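Local structure of 7,8-dihydro-6-hydroxymethylpterin pyrophosphokinase-dihydropteroate synthase (Plasmodium falciparum, 6JWS) at residues Arg374-Lys379 with Lys388-Gly393; Gly432-Gly437 with Ile446-Leu451; Ser480-Asn485 with Leu684-Asp689; Asn487-Cys492 with Asp499-Ile504. The protein probably catalyses two successive steps of folate biosynthesis, pyrophosphorylation of 6-hydroxymethyl-7,8-dihydropterin by ATP and condensation of the product with 4-aminobenzoate to 7,8-dihydropteroate. The protein carries 1 engineered substitution. All coordinates share one frame; numbering follows the deposited sequence.

Contact 1. Residues Arg374-Lys379 with Lys388-Gly393; sequences RIYVLK and KTNIVG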
# COMPACT_ATOMS: atom_id res chain seq x y z
N ARG B 374 19.11 -10.48 5.14
CA ARG B 374 18.80 -11.86 4.80
C ARG B 374 18.81 -12.06 3.28
O ARG B 374 18.21 -11.28 2.53
CB ARG B 374 17.49 -12.28 5.49
CG ARG B 374 17.11 -13.74 5.28
CD ARG B 374 16.97 -14.43 6.62
NE ARG B 374 15.72 -14.11 7.23
CZ ARG B 374 15.50 -13.96 8.52
NH1 ARG B 374 16.48 -14.08 9.40
NH2 ARG B 374 14.28 -13.64 8.91
N ILE B 375 19.48 -13.12 2.83
CA ILE B 375 19.58 -13.42 1.41
C ILE B 375 18.92 -14.77 1.12
O ILE B 375 19.07 -15.71 1.89
CB ILE B 375 21.07 -13.44 1.02
CG1 ILE B 375 21.66 -12.03 0.95
CG2 ILE B 375 21.29 -14.21 -0.28
CD1 ILE B 375 23.18 -12.01 0.95
N TYR B 376 18.25 -14.88 -0.05
CA TYR B 376 17.85 -16.19 -0.57
C TYR B 376 18.46 -16.38 -1.96
O TYR B 376 18.88 -15.39 -2.58
CB TYR B 376 16.32 -16.35 -0.56
CG TYR B 376 15.60 -15.52 -1.60
CD1 TYR B 376 15.34 -14.18 -1.36
CD2 TYR B 376 15.18 -16.05 -2.81
CE1 TYR B 376 14.66 -13.40 -2.27
CE2 TYR B 376 14.51 -15.27 -3.75
CZ TYR B 376 14.24 -13.93 -3.47
OH TYR B 376 13.58 -13.10 -4.34
N VAL B 377 18.49 -17.63 -2.46
CA VAL B 377 19.11 -17.87 -3.77
C VAL B 377 18.15 -18.63 -4.69
O VAL B 377 17.61 -19.68 -4.32
CB VAL B 377 20.48 -18.58 -3.65
CG1 VAL B 377 21.09 -18.90 -5.01
CG2 VAL B 377 21.46 -17.75 -2.83
N LEU B 378 17.91 -18.08 -5.89
CA LEU B 378 17.05 -18.73 -6.86
C LEU B 378 17.86 -19.66 -7.76
O LEU B 378 17.43 -20.76 -8.09
CB LEU B 378 16.35 -17.66 -7.71
CG LEU B 378 15.25 -16.89 -6.99
CD1 LEU B 378 14.74 -15.75 -7.85
CD2 LEU B 378 14.11 -17.84 -6.60
N LYS B 379 19.02 -19.16 -8.21
CA LYS B 379 19.84 -19.93 -9.13
C LYS B 379 21.28 -19.96 -8.61
O LYS B 379 21.67 -20.89 -7.91
CB LYS B 379 19.67 -19.40 -10.56
CG LYS B 379 20.38 -20.20 -11.64
CD LYS B 379 20.40 -19.53 -13.02
CE LYS B 379 21.40 -20.17 -13.96
NZ LYS B 379 21.13 -19.88 -15.38
N LYS B 388 12.54 -7.34 -3.74
CA LYS B 388 12.01 -7.37 -5.09
C LYS B 388 10.88 -8.39 -5.21
O LYS B 388 10.99 -9.50 -4.68
CB LYS B 388 13.15 -7.78 -6.03
CG LYS B 388 12.98 -7.37 -7.48
CD LYS B 388 13.39 -8.47 -8.45
CE LYS B 388 13.71 -7.93 -9.82
NZ LYS B 388 13.21 -8.82 -10.90
N THR B 389 9.81 -8.02 -5.92
CA THR B 389 8.76 -8.94 -6.34
C THR B 389 9.09 -9.42 -7.76
O THR B 389 8.98 -8.65 -8.72
CB THR B 389 7.38 -8.27 -6.24
OG1 THR B 389 7.16 -7.93 -4.87
CG2 THR B 389 6.24 -9.15 -6.70
N ASN B 390 9.51 -10.68 -7.88
CA ASN B 390 9.89 -11.30 -9.13
C ASN B 390 8.66 -11.91 -9.82
O ASN B 390 7.78 -12.49 -9.17
CB ASN B 390 10.95 -12.39 -8.92
CG ASN B 390 12.28 -11.85 -8.44
OD1 ASN B 390 12.96 -11.11 -9.16
ND2 ASN B 390 12.66 -12.17 -7.21
N ILE B 391 8.62 -11.79 -11.16
CA ILE B 391 7.55 -12.38 -11.93
C ILE B 391 7.96 -13.77 -12.40
O ILE B 391 9.03 -13.96 -12.97
CB ILE B 391 7.14 -11.48 -13.11
CG1 ILE B 391 6.51 -10.18 -12.60
CG2 ILE B 391 6.19 -12.25 -14.02
CD1 ILE B 391 6.34 -9.11 -13.65
N VAL B 392 7.11 -14.75 -12.10
CA VAL B 392 7.31 -16.10 -12.60
C VAL B 392 6.25 -16.32 -13.66
O VAL B 392 5.06 -16.31 -13.35
CB VAL B 392 7.21 -17.15 -11.47
CG1 VAL B 392 7.46 -18.56 -12.02
CG2 VAL B 392 8.18 -16.86 -10.34
N GLY B 393 6.68 -16.45 -14.92
CA GLY B 393 5.74 -16.64 -16.03
C GLY B 393 5.39 -18.12 -16.21
O GLY B 393 6.25 -18.98 -16.05
O HOH W 1 12.74 -10.82 -3.21
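A chi1 of 72° sets CG of Y376 between the backbone N and the carbonyl carbon, while a chi1 of -67° sets CG of N390 anti to its carbonyl carbon, beside the backbone N; the phenol and the amide thus reach for one another from opposite directions. Y376 OH stops 3.2 Å from N390 ND2. The amide nitrogen lies at the edge of the ring, near its plane, and the ring and amide planes are 69° apart. The donor angle is too poor for a hydrogen bond, and the pair is simply a close polar contact. The phenol spends its proton elsewhere: Y376 OH donates to a water at 2.7 Å, in the plane of the ring, and that water in turn donates to K388 O at 2.6 Å. A single water thereby ties the side chain of one segment to the backbone of the other. A methyl of L378, CD1, lies loosely by the amide, 4.2 Å from N390 ND2, and its CD2 sits in plane at the rim of the Y376 ring. ND2 itself finds a weak hydrogen bond to the carbonyl of D683. The contact illustrates a seam between two sheets. Strand 372-377 runs between strands 46-57 and 382-384 of an antiparallel sheet, whereas strand 390-396 belongs to the parallel sheet of the TIM barrel, beside strand 684-687, whose L684 packs against both L378 and N390.

Contact 2. Residues Gly432-Gly437 with Ile446-Leu451; sequences GGESSG and ISERDL. Engineered in segment 432-437: G437 (natural residue Ala). With PT1 (pteroic acid), chain I.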
# COMPACT_ATOMS: atom_id res chain seq x y z
N GLY B 432 5.26 -26.63 -16.75
CA GLY B 432 4.67 -27.87 -16.25
C GLY B 432 3.93 -28.64 -17.34
O GLY B 432 3.49 -28.07 -18.35
N GLY B 433 3.80 -29.96 -17.10
CA GLY B 433 3.05 -30.86 -17.96
C GLY B 433 2.08 -31.74 -17.17
O GLY B 433 1.52 -32.69 -17.71
N GLU B 434 1.89 -31.42 -15.88
CA GLU B 434 0.82 -32.02 -15.09
C GLU B 434 -0.05 -30.90 -14.50
O GLU B 434 0.36 -30.21 -13.57
CB GLU B 434 1.36 -32.95 -14.00
CG GLU B 434 1.50 -34.40 -14.44
CD GLU B 434 0.25 -35.28 -14.41
OE1 GLU B 434 -0.70 -34.95 -13.66
OE2 GLU B 434 0.24 -36.30 -15.13
N SER B 435 -1.24 -30.74 -15.07
CA SER B 435 -2.18 -29.71 -14.67
C SER B 435 -2.75 -30.05 -13.29
O SER B 435 -3.00 -31.22 -13.00
CB SER B 435 -3.27 -29.57 -15.71
OG SER B 435 -3.91 -28.31 -15.59
N SER B 436 -2.95 -29.03 -12.44
CA SER B 436 -3.37 -29.32 -11.08
C SER B 436 -4.51 -28.40 -10.63
O SER B 436 -4.90 -28.45 -9.47
CB SER B 436 -2.20 -29.34 -10.11
OG SER B 436 -1.53 -28.08 -10.09
N GLY B 437 -5.04 -27.61 -11.56
CA GLY B 437 -6.22 -26.79 -11.32
C GLY B 437 -7.48 -27.63 -11.13
O GLY B 437 -7.49 -28.83 -11.44
N ILE B 446 -0.33 -39.02 -23.55
CA ILE B 446 1.03 -38.51 -23.61
C ILE B 446 1.53 -38.20 -22.20
O ILE B 446 0.82 -37.61 -21.39
CB ILE B 446 1.15 -37.33 -24.60
CG1 ILE B 446 2.19 -36.29 -24.17
CG2 ILE B 446 -0.20 -36.68 -24.85
CD1 ILE B 446 3.56 -36.51 -24.75
N SER B 447 2.77 -38.60 -21.90
CA SER B 447 3.28 -38.56 -20.54
C SER B 447 3.72 -37.14 -20.17
O SER B 447 3.96 -36.30 -21.04
CB SER B 447 4.39 -39.56 -20.37
OG SER B 447 5.55 -39.11 -21.04
N GLU B 448 3.85 -36.90 -18.85
CA GLU B 448 4.40 -35.65 -18.32
C GLU B 448 5.78 -35.40 -18.91
O GLU B 448 6.08 -34.32 -19.40
CB GLU B 448 4.45 -35.67 -16.78
CG GLU B 448 5.13 -34.44 -16.16
CD GLU B 448 5.19 -34.43 -14.63
OE1 GLU B 448 4.78 -35.43 -14.00
OE2 GLU B 448 5.66 -33.44 -14.05
N ARG B 449 6.62 -36.43 -18.88
CA ARG B 449 7.99 -36.30 -19.33
C ARG B 449 8.03 -35.84 -20.78
O ARG B 449 8.87 -35.02 -21.13
CB ARG B 449 8.71 -37.65 -19.16
CG ARG B 449 10.14 -37.64 -19.66
CD ARG B 449 10.26 -38.02 -21.12
NE ARG B 449 11.62 -37.78 -21.57
CZ ARG B 449 11.97 -37.54 -22.83
NH1 ARG B 449 11.05 -37.51 -23.78
NH2 ARG B 449 13.24 -37.30 -23.12
N ASP B 450 7.13 -36.38 -21.62
CA ASP B 450 7.11 -36.06 -23.04
C ASP B 450 6.48 -34.69 -23.31
O ASP B 450 6.73 -34.11 -24.36
CB ASP B 450 6.43 -37.15 -23.89
CG ASP B 450 7.27 -38.40 -24.08
OD1 ASP B 450 8.53 -38.28 -24.14
OD2 ASP B 450 6.68 -39.48 -24.13
N LEU B 451 5.67 -34.20 -22.36
CA LEU B 451 5.14 -32.84 -22.47
C LEU B 451 6.25 -31.83 -22.24
O LEU B 451 6.35 -30.89 -23.03
CB LEU B 451 3.97 -32.62 -21.52
CG LEU B 451 2.65 -33.24 -21.96
CD1 LEU B 451 1.61 -33.11 -20.87
CD2 LEU B 451 2.16 -32.60 -23.26
C2 PT1 I . 0.59 -22.41 -7.29
C3 PT1 I . 0.28 -23.24 -8.46
C5 PT1 I . 1.38 -24.07 -8.97
N6 PT1 I . -0.93 -23.25 -9.06
C7 PT1 I . 2.80 -23.26 -7.22
N9 PT1 I . 2.58 -24.04 -8.33
C10 PT1 I . -1.13 -24.06 -10.13
N11 PT1 I . 4.03 -23.27 -6.58
C12 PT1 I . -0.11 -24.88 -10.60
C21 PT1 I . -8.43 -22.32 -8.67
O22 PT1 I . -9.02 -21.62 -9.54
O1 PT1 I . -0.36 -21.63 -6.76
N4 PT1 I . 1.82 -22.46 -6.73
N8 PT1 I . 1.11 -24.85 -10.03
C13 PT1 I . -2.50 -24.09 -10.76
N14 PT1 I . -3.43 -24.78 -9.83
C15 PT1 I . -4.63 -24.21 -9.54
C16 PT1 I . -5.22 -24.40 -8.27
C17 PT1 I . -5.28 -23.42 -10.55
C18 PT1 I . -6.46 -23.78 -7.99
C19 PT1 I . -6.53 -22.83 -10.26
C20 PT1 I . -7.11 -22.99 -8.98
O23 PT1 I . -8.93 -22.45 -7.54
O HOH W 2 5.77 -31.06 -15.16
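E448 OE2 is gripped twice, and one grip leads straight to G433: a water donates to OE2 at 2.6 Å and accepts from G433 N at 3.0 Å. The other bond comes from outside, between OE2 and the hydroxyl of T483. With chi1 at 175° and the side chain extended beyond CG, the carboxylate is carried out to the loop, where the water and T483 hold OE2. Its other oxygen, E448 OE1, lies 3.5 Å from E434 CG. The two glutamate side chains cross at about a right angle with their carboxylates turned 56° apart. E434 is exposed and poorly ordered; its OE2 stays 4.8 Å from E448 OE1, like charges that do not touch. Deeper in, the packing is tight: with no side chain at G433, the backbone settles against the helix, and L451 CD1 presses on G433 O at 3.2 Å. As an example of a beta-alpha unit of a TIM barrel, the loop leaving strand 428-432 folds back over the first turn of helix 448-464. That turn is opened by S447 as N-cap, its OG accepting from D450 N with an N-H...O angle of 152°. R449 NH1 makes a salt bridge to D450 OD1 at 2.7 Å, and NH2 of the same guanidinium group makes another to E491. The far end of the loop meets the bound pteroic acid. S436 OG touches its C12 at 3.5 Å, and G437, an engineered residue, brings its CA against C15 of the aminobenzoyl ring.

Contact 3. Residues Ser480-Asn485 with Leu684-Asp689; sequences SIDTIN and LIRVHD. With MG (magnesium ion), chain O; PT1 (pteroic acid), chain I.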
# COMPACT_ATOMS: atom_id res chain seq x y z
N SER B 480 12.03 -22.94 -13.80
CA SER B 480 11.40 -23.73 -12.76
C SER B 480 10.53 -24.82 -13.38
O SER B 480 9.79 -24.58 -14.34
CB SER B 480 10.59 -22.80 -11.87
OG SER B 480 9.88 -23.53 -10.90
N ILE B 481 10.59 -26.03 -12.82
CA ILE B 481 9.72 -27.10 -13.31
C ILE B 481 8.68 -27.46 -12.25
O ILE B 481 9.03 -27.82 -11.14
CB ILE B 481 10.50 -28.34 -13.82
CG1 ILE B 481 9.55 -29.49 -14.16
CG2 ILE B 481 11.58 -28.80 -12.85
CD1 ILE B 481 10.10 -30.40 -15.22
N ASP B 482 7.41 -27.36 -12.63
CA ASP B 482 6.29 -27.71 -11.79
C ASP B 482 6.08 -29.22 -11.91
O ASP B 482 5.31 -29.68 -12.77
CB ASP B 482 5.05 -26.93 -12.25
CG ASP B 482 3.81 -27.07 -11.37
OD1 ASP B 482 3.74 -28.01 -10.54
OD2 ASP B 482 2.90 -26.22 -11.50
N THR B 483 6.76 -29.97 -11.04
CA THR B 483 6.62 -31.42 -11.02
C THR B 483 6.67 -31.95 -9.58
O THR B 483 7.27 -31.32 -8.70
CB THR B 483 7.67 -32.09 -11.92
OG1 THR B 483 7.29 -33.46 -12.02
CG2 THR B 483 9.10 -32.02 -11.40
N ILE B 484 6.10 -33.14 -9.37
CA ILE B 484 6.27 -33.87 -8.12
C ILE B 484 7.02 -35.17 -8.43
O ILE B 484 7.18 -36.04 -7.55
CB ILE B 484 4.91 -34.18 -7.47
CG1 ILE B 484 4.05 -35.10 -8.34
CG2 ILE B 484 4.18 -32.89 -7.10
CD1 ILE B 484 2.70 -35.44 -7.74
N ASN B 485 7.47 -35.28 -9.68
CA ASN B 485 7.90 -36.58 -10.18
C ASN B 485 9.42 -36.68 -10.23
O ASN B 485 10.09 -35.97 -10.98
CB ASN B 485 7.19 -36.98 -11.48
CG ASN B 485 7.53 -38.39 -11.89
OD1 ASN B 485 8.55 -38.62 -12.54
ND2 ASN B 485 6.70 -39.34 -11.48
N LEU B 684 8.11 -13.75 -5.02
CA LEU B 684 7.83 -14.20 -6.39
C LEU B 684 6.33 -14.36 -6.55
O LEU B 684 5.66 -14.85 -5.63
CB LEU B 684 8.53 -15.53 -6.72
CG LEU B 684 10.06 -15.52 -6.65
CD1 LEU B 684 10.53 -15.99 -5.27
CD2 LEU B 684 10.69 -16.41 -7.71
N ILE B 685 5.84 -13.97 -7.74
CA ILE B 685 4.45 -14.18 -8.08
C ILE B 685 4.40 -14.92 -9.42
O ILE B 685 5.15 -14.62 -10.36
CB ILE B 685 3.65 -12.84 -8.07
CG1 ILE B 685 4.25 -11.81 -9.03
CG2 ILE B 685 3.56 -12.27 -6.65
CD1 ILE B 685 3.40 -10.55 -9.23
N ARG B 686 3.50 -15.91 -9.48
CA ARG B 686 3.42 -16.85 -10.58
C ARG B 686 2.22 -16.45 -11.41
O ARG B 686 1.09 -16.53 -10.92
CB ARG B 686 3.22 -18.27 -10.01
CG ARG B 686 3.27 -19.39 -11.03
CD ARG B 686 2.94 -20.71 -10.34
NE ARG B 686 2.85 -21.78 -11.32
CZ ARG B 686 1.74 -22.15 -11.93
NH1 ARG B 686 0.58 -21.58 -11.65
NH2 ARG B 686 1.78 -23.15 -12.80
N VAL B 687 2.45 -15.98 -12.64
CA VAL B 687 1.38 -15.31 -13.36
C VAL B 687 1.32 -15.78 -14.81
O VAL B 687 2.34 -16.17 -15.40
CB VAL B 687 1.49 -13.77 -13.25
CG1 VAL B 687 1.43 -13.27 -11.80
CG2 VAL B 687 2.73 -13.22 -13.96
N HIS B 688 0.11 -15.76 -15.39
CA HIS B 688 -0.05 -15.98 -16.82
C HIS B 688 0.22 -14.70 -17.62
O HIS B 688 0.60 -14.76 -18.78
CB HIS B 688 -1.47 -16.43 -17.16
CG HIS B 688 -1.89 -17.70 -16.51
ND1 HIS B 688 -2.48 -17.73 -15.26
CD2 HIS B 688 -1.83 -18.98 -16.95
CE1 HIS B 688 -2.78 -18.98 -14.95
NE2 HIS B 688 -2.37 -19.77 -15.96
N ASP B 689 -0.04 -13.53 -17.01
CA ASP B 689 -0.10 -12.27 -17.74
C ASP B 689 1.13 -11.44 -17.38
O ASP B 689 1.09 -10.60 -16.49
CB ASP B 689 -1.46 -11.61 -17.51
CG ASP B 689 -2.66 -12.48 -17.92
OD1 ASP B 689 -2.95 -12.53 -19.13
OD2 ASP B 689 -3.30 -13.11 -17.03
MG MG O . -2.68 -11.43 -21.13
C2 PT1 I . 0.59 -22.41 -7.29
C3 PT1 I . 0.28 -23.24 -8.46
C5 PT1 I . 1.38 -24.07 -8.97
N6 PT1 I . -0.93 -23.25 -9.06
C7 PT1 I . 2.80 -23.26 -7.22
N9 PT1 I . 2.58 -24.04 -8.33
C10 PT1 I . -1.13 -24.06 -10.13
N11 PT1 I . 4.03 -23.27 -6.58
C12 PT1 I . -0.11 -24.88 -10.60
C21 PT1 I . -8.43 -22.32 -8.67
O22 PT1 I . -9.02 -21.62 -9.54
O1 PT1 I . -0.36 -21.63 -6.76
N4 PT1 I . 1.82 -22.46 -6.73
N8 PT1 I . 1.11 -24.85 -10.03
C13 PT1 I . -2.50 -24.09 -10.76
N14 PT1 I . -3.43 -24.78 -9.83
C15 PT1 I . -4.63 -24.21 -9.54
C16 PT1 I . -5.22 -24.40 -8.27
C17 PT1 I . -5.28 -23.42 -10.55
C18 PT1 I . -6.46 -23.78 -7.99
C19 PT1 I . -6.53 -22.83 -10.26
C20 PT1 I . -7.11 -22.99 -8.98
O23 PT1 I . -8.93 -22.45 -7.54
O HOH W 3 -2.75 -10.14 -23.15
O HOH W 4 -0.52 -11.20 -21.19
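D482 and R686 stand at the C-terminal parts of two parallel barrel strands, 478-482 and 684-687, with strands 428-432 and 390-396 between them, and at D482 the chain bends in an inverse gamma turn closed by a weak bond from T483 N to I481 O. From these positions the two side chains reach inward across the barrel mouth. R686 is extended from CG to NE, and a chi4 of -91° swings the guanidinium plane across the line of the chain. Its NH2 forms a salt bridge with D482 OD2 at 3.5 Å; the oxygen lies well out of the guanidinium plane, so the attraction is between charges and no N-H points at it. The stronger partner of this arginine is D430, whose OD2 forms a salt bridge with NE, and D430 also bonds to the hydroxyl of S480. The pterin of the bound pteroic acid meets both side chains at its N8. That nitrogen sits over the centre of one guanidinium face, 3.3 Å above the plane, and R686 NH1 lies 3.4 Å from N6 of the pterin as part of the same face contact. D482 OD2 comes to N8 at 2.7 Å. At the far end of the second segment, D689 OD1 binds a magnesium ion at 2.3 Å, together with E692, the carbonyl of M648 and two waters; D689 OD2 makes a salt bridge to R608. With a guanidinium lying over N8, its positive charge would probably draw electron density of the pterin toward that nitrogen.

Contact 4. Residues Asn487-Cys492 with Asp499-Ile504; sequences NVFKEC and DILNDI. With PT1 (pteroic acid), chain I.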
# COMPACT_ATOMS: atom_id res chain seq x y z
N ASN B 487 11.41 -38.98 -11.57
CA ASN B 487 12.02 -39.33 -12.85
C ASN B 487 12.10 -38.12 -13.77
O ASN B 487 13.12 -37.90 -14.43
CB ASN B 487 11.36 -40.55 -13.51
CG ASN B 487 11.86 -41.84 -12.88
OD1 ASN B 487 12.95 -41.88 -12.34
ND2 ASN B 487 11.05 -42.88 -12.92
N VAL B 488 11.03 -37.31 -13.79
CA VAL B 488 11.01 -36.11 -14.62
C VAL B 488 12.09 -35.15 -14.13
O VAL B 488 12.94 -34.73 -14.91
CB VAL B 488 9.60 -35.48 -14.64
CG1 VAL B 488 9.61 -34.05 -15.19
CG2 VAL B 488 8.61 -36.35 -15.43
N PHE B 489 12.09 -34.86 -12.82
CA PHE B 489 13.07 -33.93 -12.29
C PHE B 489 14.49 -34.41 -12.56
O PHE B 489 15.34 -33.59 -12.90
CB PHE B 489 12.87 -33.60 -10.80
CG PHE B 489 13.71 -32.42 -10.34
CD1 PHE B 489 13.50 -31.15 -10.86
CD2 PHE B 489 14.70 -32.57 -9.39
CE1 PHE B 489 14.26 -30.07 -10.44
CE2 PHE B 489 15.44 -31.48 -8.94
CZ PHE B 489 15.24 -30.23 -9.49
N LYS B 490 14.75 -35.72 -12.39
CA LYS B 490 16.08 -36.28 -12.60
C LYS B 490 16.58 -36.05 -14.03
O LYS B 490 17.69 -35.60 -14.24
CB LYS B 490 16.13 -37.77 -12.21
CG LYS B 490 17.50 -38.42 -12.36
CD LYS B 490 17.57 -39.85 -11.84
CE LYS B 490 18.73 -40.64 -12.41
NZ LYS B 490 20.01 -39.89 -12.34
N GLU B 491 15.73 -36.31 -15.02
CA GLU B 491 16.16 -36.16 -16.41
C GLU B 491 16.44 -34.68 -16.69
O GLU B 491 17.33 -34.36 -17.47
CB GLU B 491 15.12 -36.72 -17.37
CG GLU B 491 15.60 -36.79 -18.81
CD GLU B 491 14.59 -37.22 -19.87
OE1 GLU B 491 13.44 -37.53 -19.51
OE2 GLU B 491 14.95 -37.21 -21.05
N CYS B 492 15.71 -33.78 -16.02
CA CYS B 492 15.89 -32.35 -16.24
C CYS B 492 17.22 -31.88 -15.65
O CYS B 492 17.95 -31.17 -16.32
CB CYS B 492 14.75 -31.53 -15.68
SG CYS B 492 13.21 -31.77 -16.59
N ASP B 499 16.57 -24.99 -13.20
CA ASP B 499 17.20 -24.48 -12.00
C ASP B 499 16.41 -24.80 -10.72
O ASP B 499 17.01 -24.94 -9.67
CB ASP B 499 17.35 -22.97 -12.11
CG ASP B 499 18.09 -22.63 -13.38
OD1 ASP B 499 19.27 -23.08 -13.47
OD2 ASP B 499 17.47 -21.99 -14.28
N ILE B 500 15.08 -24.83 -10.78
CA ILE B 500 14.27 -24.81 -9.57
C ILE B 500 13.25 -25.95 -9.63
O ILE B 500 12.59 -26.11 -10.66
CB ILE B 500 13.55 -23.45 -9.40
CG1 ILE B 500 14.53 -22.32 -9.07
CG2 ILE B 500 12.44 -23.53 -8.34
CD1 ILE B 500 13.94 -20.92 -9.12
N LEU B 501 13.14 -26.73 -8.55
CA LEU B 501 12.01 -27.63 -8.38
C LEU B 501 10.83 -26.86 -7.77
O LEU B 501 10.94 -26.25 -6.71
CB LEU B 501 12.42 -28.84 -7.53
CG LEU B 501 11.28 -29.78 -7.09
CD1 LEU B 501 10.61 -30.45 -8.30
CD2 LEU B 501 11.78 -30.86 -6.15
N ASN B 502 9.69 -26.90 -8.46
CA ASN B 502 8.44 -26.40 -7.93
C ASN B 502 7.54 -27.60 -7.59
O ASN B 502 6.90 -28.16 -8.48
CB ASN B 502 7.77 -25.47 -8.95
CG ASN B 502 6.40 -25.02 -8.51
OD1 ASN B 502 6.08 -25.12 -7.32
ND2 ASN B 502 5.58 -24.56 -9.44
N ASP B 503 7.51 -27.99 -6.31
CA ASP B 503 6.87 -29.23 -5.89
C ASP B 503 5.60 -28.92 -5.09
O ASP B 503 5.66 -28.58 -3.91
CB ASP B 503 7.86 -30.12 -5.14
CG ASP B 503 7.38 -31.54 -4.86
OD1 ASP B 503 6.18 -31.72 -4.46
OD2 ASP B 503 8.19 -32.47 -5.07
N ILE B 504 4.44 -29.05 -5.75
CA ILE B 504 3.17 -28.68 -5.12
C ILE B 504 2.79 -29.66 -4.00
O ILE B 504 1.84 -29.39 -3.27
CB ILE B 504 2.05 -28.50 -6.16
CG1 ILE B 504 1.70 -29.80 -6.89
CG2 ILE B 504 2.38 -27.35 -7.11
CD1 ILE B 504 0.36 -29.76 -7.62
C2 PT1 I . 0.59 -22.41 -7.29
C3 PT1 I . 0.28 -23.24 -8.46
C5 PT1 I . 1.38 -24.07 -8.97
N6 PT1 I . -0.93 -23.25 -9.06
C7 PT1 I . 2.80 -23.26 -7.22
N9 PT1 I . 2.58 -24.04 -8.33
C10 PT1 I . -1.13 -24.06 -10.13
N11 PT1 I . 4.03 -23.27 -6.58
C12 PT1 I . -0.11 -24.88 -10.60
C21 PT1 I . -8.43 -22.32 -8.67
O22 PT1 I . -9.02 -21.62 -9.54
O1 PT1 I . -0.36 -21.63 -6.76
N4 PT1 I . 1.82 -22.46 -6.73
N8 PT1 I . 1.11 -24.85 -10.03
C13 PT1 I . -2.50 -24.09 -10.76
N14 PT1 I . -3.43 -24.78 -9.83
C15 PT1 I . -4.63 -24.21 -9.54
C16 PT1 I . -5.22 -24.40 -8.27
C17 PT1 I . -5.28 -23.42 -10.55
C18 PT1 I . -6.46 -23.78 -7.99
C19 PT1 I . -6.53 -22.83 -10.26
C20 PT1 I . -7.11 -22.99 -8.98
O23 PT1 I . -8.93 -22.45 -7.54
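The F489 ring offers one face to L501: L501 CB lies 4.0 Å from the centroid of the F489 ring and 27° off the normal, a CH-pi contact, while L501 CD1 sits over the same ring toward the rim, 3.9 Å from F489 CD1. The carbonyl oxygen of I500 approaches F489 CE1 obliquely at 4.3 Å, and strand residue I481 also packs against the phenyl group. With CG of F489 anti to the backbone N, chi1 -168°, the ring leaves the helix toward the strand and lies across the L501 side chain. The contact belongs to a beta-alpha-beta crossover, strand 478-482, helix 486-494, strand 500-503, the repeating unit of the TIM barrel, in which helices pack on the outside of the parallel strands. Alternation along the strand divides the work: L501 points to the helix, whereas its neighbour N502 points away from it, into the barrel and the pterin site. There the amide meets bound pteroic acid in a two-bond pairing. The exocyclic N11 of the ligand donates to N502 OD1 at 2.9 Å with an angle of 171°, and N502 ND2 donates in return to N9 at 3.2 Å, nearly as straight. Both amide atoms are thereby used, which fixes the flip of the group, and ND2 has a further, weak bond to D430. I504 CG2 lies 3.5 Å from the same N9, and I504 also touches S436, whose loop follows strand 428-432.

In the fold
The contacts follow in order along the chain, except that contact 4 is nested in the loop closed by contact 3. Contacts 2, 3 and 4 cluster, their centres 11 to 13 Å apart, and all touch the same pteroic acid: contact 2 through the loop after strand 428-432, contacts 3 and 4 through strands of the parallel barrel sheet, where 478-482 and 500-503 are neighbours. The salt bridge from R449 to E491 ties contact 2 to contact 4. Contact 1 is about 25 Å from contact 2 but 13 Å from contact 3, centre to centre, and touches contacts 3 and 4; strand 390-396 pairs with strand 684-687, so the join to the antiparallel sheet continues into the pterin-binding barrel.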